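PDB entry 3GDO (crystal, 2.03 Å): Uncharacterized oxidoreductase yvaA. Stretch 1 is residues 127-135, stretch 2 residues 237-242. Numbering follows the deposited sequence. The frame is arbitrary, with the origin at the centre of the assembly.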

# COMPACT_ATOMS: atom_id res chain seq x y z
N TRP B 127 3.26 -16.97 15.27
CA TRP B 127 3.92 -16.69 16.59
C TRP B 127 5.09 -15.69 16.49
O TRP B 127 5.96 -15.64 17.37
N ASP B 128 5.11 -14.89 15.41
CA ASP B 128 5.99 -13.71 15.29
C ASP B 128 5.58 -12.65 16.32
O ASP B 128 4.37 -12.50 16.61
N ASN B 129 6.56 -11.93 16.88
CA ASN B 129 6.22 -10.89 17.87
C ASN B 129 5.14 -9.91 17.42
O ASN B 129 4.13 -9.71 18.12
N ASP B 130 5.32 -9.31 16.24
CA ASP B 130 4.39 -8.29 15.75
C ASP B 130 2.98 -8.84 15.63
O ASP B 130 2.01 -8.21 16.10
N PHE B 131 2.85 -10.02 15.01
CA PHE B 131 1.55 -10.63 14.85
C PHE B 131 0.90 -10.96 16.20
O PHE B 131 -0.29 -10.76 16.38
N LEU B 132 1.69 -11.41 17.15
CA LEU B 132 1.16 -11.71 18.46
C LEU B 132 0.64 -10.43 19.08
O LEU B 132 -0.43 -10.45 19.71
N THR B 133 1.39 -9.35 18.90
CA THR B 133 1.01 -8.03 19.43
C THR B 133 -0.35 -7.58 18.88
O THR B 133 -1.24 -7.23 19.66
N ILE B 134 -0.50 -7.61 17.56
CA ILE B 134 -1.81 -7.44 16.88
C ILE B 134 -2.98 -8.29 17.43
O ILE B 134 -4.08 -7.75 17.70
N LYS B 135 -2.78 -9.60 17.56
CA LYS B 135 -3.82 -10.45 18.19
C LYS B 135 -4.15 -10.00 19.63
O LYS B 135 -5.30 -10.01 20.05
N PRO B 237 6.22 0.76 6.67
CA PRO B 237 5.68 -0.13 7.68
C PRO B 237 5.33 -1.54 7.14
O PRO B 237 4.89 -1.71 5.97
N ARG B 238 5.60 -2.54 7.97
CA ARG B 238 5.18 -3.94 7.73
C ARG B 238 3.65 -4.01 7.83
O ARG B 238 2.99 -4.54 6.93
N TYR B 239 3.09 -3.45 8.90
CA TYR B 239 1.63 -3.39 9.13
C TYR B 239 1.08 -1.98 9.19
O TYR B 239 1.61 -1.12 9.89
N GLN B 240 -0.02 -1.79 8.50
CA GLN B 240 -0.85 -0.62 8.68
C GLN B 240 -2.27 -1.12 8.77
O GLN B 240 -2.86 -1.64 7.77
N ILE B 241 -2.85 -0.94 9.95
CA ILE B 241 -4.18 -1.47 10.22
C ILE B 241 -5.12 -0.39 10.74
O ILE B 241 -4.82 0.22 11.78
N HIS B 242 -6.25 -0.19 10.06
CA HIS B 242 -7.20 0.87 10.40
C HIS B 242 -8.56 0.30 10.75
O HIS B 242 -9.16 -0.46 9.95

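The helix of residues 129-135 runs nearly parallel to the strand of residues 239-242, at 10° between their directions, and the axes lie 11.4 Å apart at closest approach. Side chains must fill that gap. From the first stretch Asp128, Asp130 and Ile134 point toward the strand, and Arg238, Tyr239 and Ile241 point back; Phe131 leaves its backbone sideways. Asp130 and Ile134 are one helical turn apart and so share a face, while Tyr239 and Ile241 alternate with Gln240, which is out of reach, as strand geometry requires.

Tyr239 is the centrepiece. With chi1 m (-58°) and chi2 at -86°, its ring reaches across to the helix. Ile134, m at chi1 and t at chi2, extends its CD1 over one face of that ring: Ile134 CD1 lies 3.6 Å from the centroid of the Tyr239 ring and 13° off the normal, a CH-pi contact. The same methyl meets Ile241, also m and t, at 3.8 Å between Ile134 CD1 and Ile241 CD1. Isoleucine suits both places, since its extended branch carries a methyl far enough to close a hydrocarbon contact across the gap. Phe131, t at chi1, touches only the margin, its CB 4.4 Å from Tyr239 OH.

Towards the N-terminal end of the helix the contact turns polar. Arg238 is t through chi1, chi2 and chi3, an extended chain that carries its guanidinium to the two aspartates. Asp130 OD2 forms a salt bridge with Arg238 NE at 3.5 Å, whereas Asp128 OD2, 4.2 Å from Arg238 NH2, offers only charge attraction, because it lies well out of the guanidinium plane. Within its own stretch, Arg238 NE also gives a weak hydrogen bond to Tyr239 OH (3.3 Å).

Asp130 adopts p at chi1 (42°), which brings OD1 to the amide of the next residue, so that Asp130 OD1 accepts a hydrogen bond from Phe131 N at 2.7 Å. Asp130 CG also lies 3.6 Å from Tyr239 CE2. Asp128, m at chi1, occupies the N-cap position but makes no capping bond; its OD2 lies beside the water, and its OD1 is hydrogen-bonded elsewhere in the structure.

No direct hydrogen bond crosses between the stretches, but one water adds a bridge between them. It accepts from Arg238 NH2 (2.8 Å to the water O) and lies within hydrogen-bonding distance of Asp128 OD2 (2.8 Å), Asp130 OD1 (2.9 Å) and Tyr239 OH (3.0 Å). A small molecule that can both donate and accept thus adds a polar link beside the direct salt bridge between Asp130 and Arg238.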

# COMPACT_ATOMS: atom_id res chain seq x y z
CB TRP B 127 4.26 -18.01 17.36
CG TRP B 127 2.98 -18.81 17.66
CD1 TRP B 127 2.19 -18.75 18.79
CD2 TRP B 127 2.34 -19.75 16.78
NE1 TRP B 127 1.09 -19.57 18.65
CE2 TRP B 127 1.17 -20.21 17.43
CE3 TRP B 127 2.63 -20.23 15.48
CZ2 TRP B 127 0.30 -21.12 16.85
CZ3 TRP B 127 1.76 -21.14 14.90
CH2 TRP B 127 0.62 -21.59 15.60
CB ASP B 128 5.90 -13.09 13.88
CG ASP B 128 6.83 -13.75 12.88
OD1 ASP B 128 7.41 -14.81 13.18
OD2 ASP B 128 7.00 -13.18 11.76
CB ASN B 129 7.47 -10.17 18.44
CG ASN B 129 8.51 -9.74 17.38
OD1 ASN B 129 8.23 -9.51 16.18
ND2 ASN B 129 9.73 -9.61 17.86
CB ASP B 130 4.88 -7.66 14.42
CG ASP B 130 5.47 -8.69 13.43
OD1 ASP B 130 5.07 -9.88 13.47
OD2 ASP B 130 6.34 -8.30 12.59
CB PHE B 131 1.61 -11.86 13.94
CG PHE B 131 0.25 -12.36 13.52
CD1 PHE B 131 -0.53 -11.62 12.65
CD2 PHE B 131 -0.24 -13.56 13.99
CE1 PHE B 131 -1.78 -12.06 12.28
CE2 PHE B 131 -1.50 -14.01 13.64
CZ PHE B 131 -2.27 -13.27 12.76
CB LEU B 132 2.23 -12.37 19.37
CG LEU B 132 2.50 -13.86 19.07
CD1 LEU B 132 3.50 -14.39 20.10
CD2 LEU B 132 1.20 -14.72 19.04
CB THR B 133 2.09 -7.01 19.12
OG1 THR B 133 3.34 -7.53 19.59
CG2 THR B 133 1.77 -5.61 19.74
CB ILE B 134 -1.66 -7.64 15.35
CG1 ILE B 134 -0.86 -6.48 14.71
CG2 ILE B 134 -3.05 -7.83 14.66
CD1 ILE B 134 -0.10 -6.92 13.36
CB LYS B 135 -3.41 -11.93 18.18
CG LYS B 135 -3.69 -12.59 16.84
CD LYS B 135 -3.28 -14.07 16.82
CE LYS B 135 -4.11 -14.90 17.80
NZ LYS B 135 -3.98 -16.33 17.47
CB PRO B 237 4.39 0.55 8.08
CG PRO B 237 4.36 1.88 7.42
CD PRO B 237 5.40 1.95 6.42
CB ARG B 238 5.83 -4.91 8.72
CG ARG B 238 5.37 -6.38 8.52
CD ARG B 238 6.30 -7.37 9.21
NE ARG B 238 5.80 -8.77 9.17
CZ ARG B 238 6.20 -9.71 8.30
NH1 ARG B 238 7.08 -9.42 7.32
NH2 ARG B 238 5.71 -10.95 8.42
CB TYR B 239 1.21 -4.10 10.45
CG TYR B 239 1.63 -5.56 10.48
CD1 TYR B 239 0.81 -6.55 9.91
CD2 TYR B 239 2.85 -5.93 11.01
CE1 TYR B 239 1.19 -7.88 9.91
CE2 TYR B 239 3.25 -7.27 11.00
CZ TYR B 239 2.41 -8.23 10.43
OH TYR B 239 2.80 -9.56 10.40
CB GLN B 240 -0.71 0.37 7.49
CG GLN B 240 0.72 0.87 7.26
CD GLN B 240 0.90 1.64 5.94
OE1 GLN B 240 0.40 2.75 5.78
NE2 GLN B 240 1.66 1.06 5.02
CB ILE B 241 -4.12 -2.61 11.25
CG1 ILE B 241 -3.05 -3.65 10.90
CG2 ILE B 241 -5.52 -3.28 11.37
CD1 ILE B 241 -2.82 -4.71 12.01
CB HIS B 242 -7.37 1.87 9.23
CG HIS B 242 -6.06 2.33 8.67
ND1 HIS B 242 -5.09 2.92 9.45
CD2 HIS B 242 -5.56 2.28 7.40
CE1 HIS B 242 -4.03 3.17 8.70
NE2 HIS B 242 -4.28 2.78 7.46
O HOH W 1 4.91 -11.51 11.08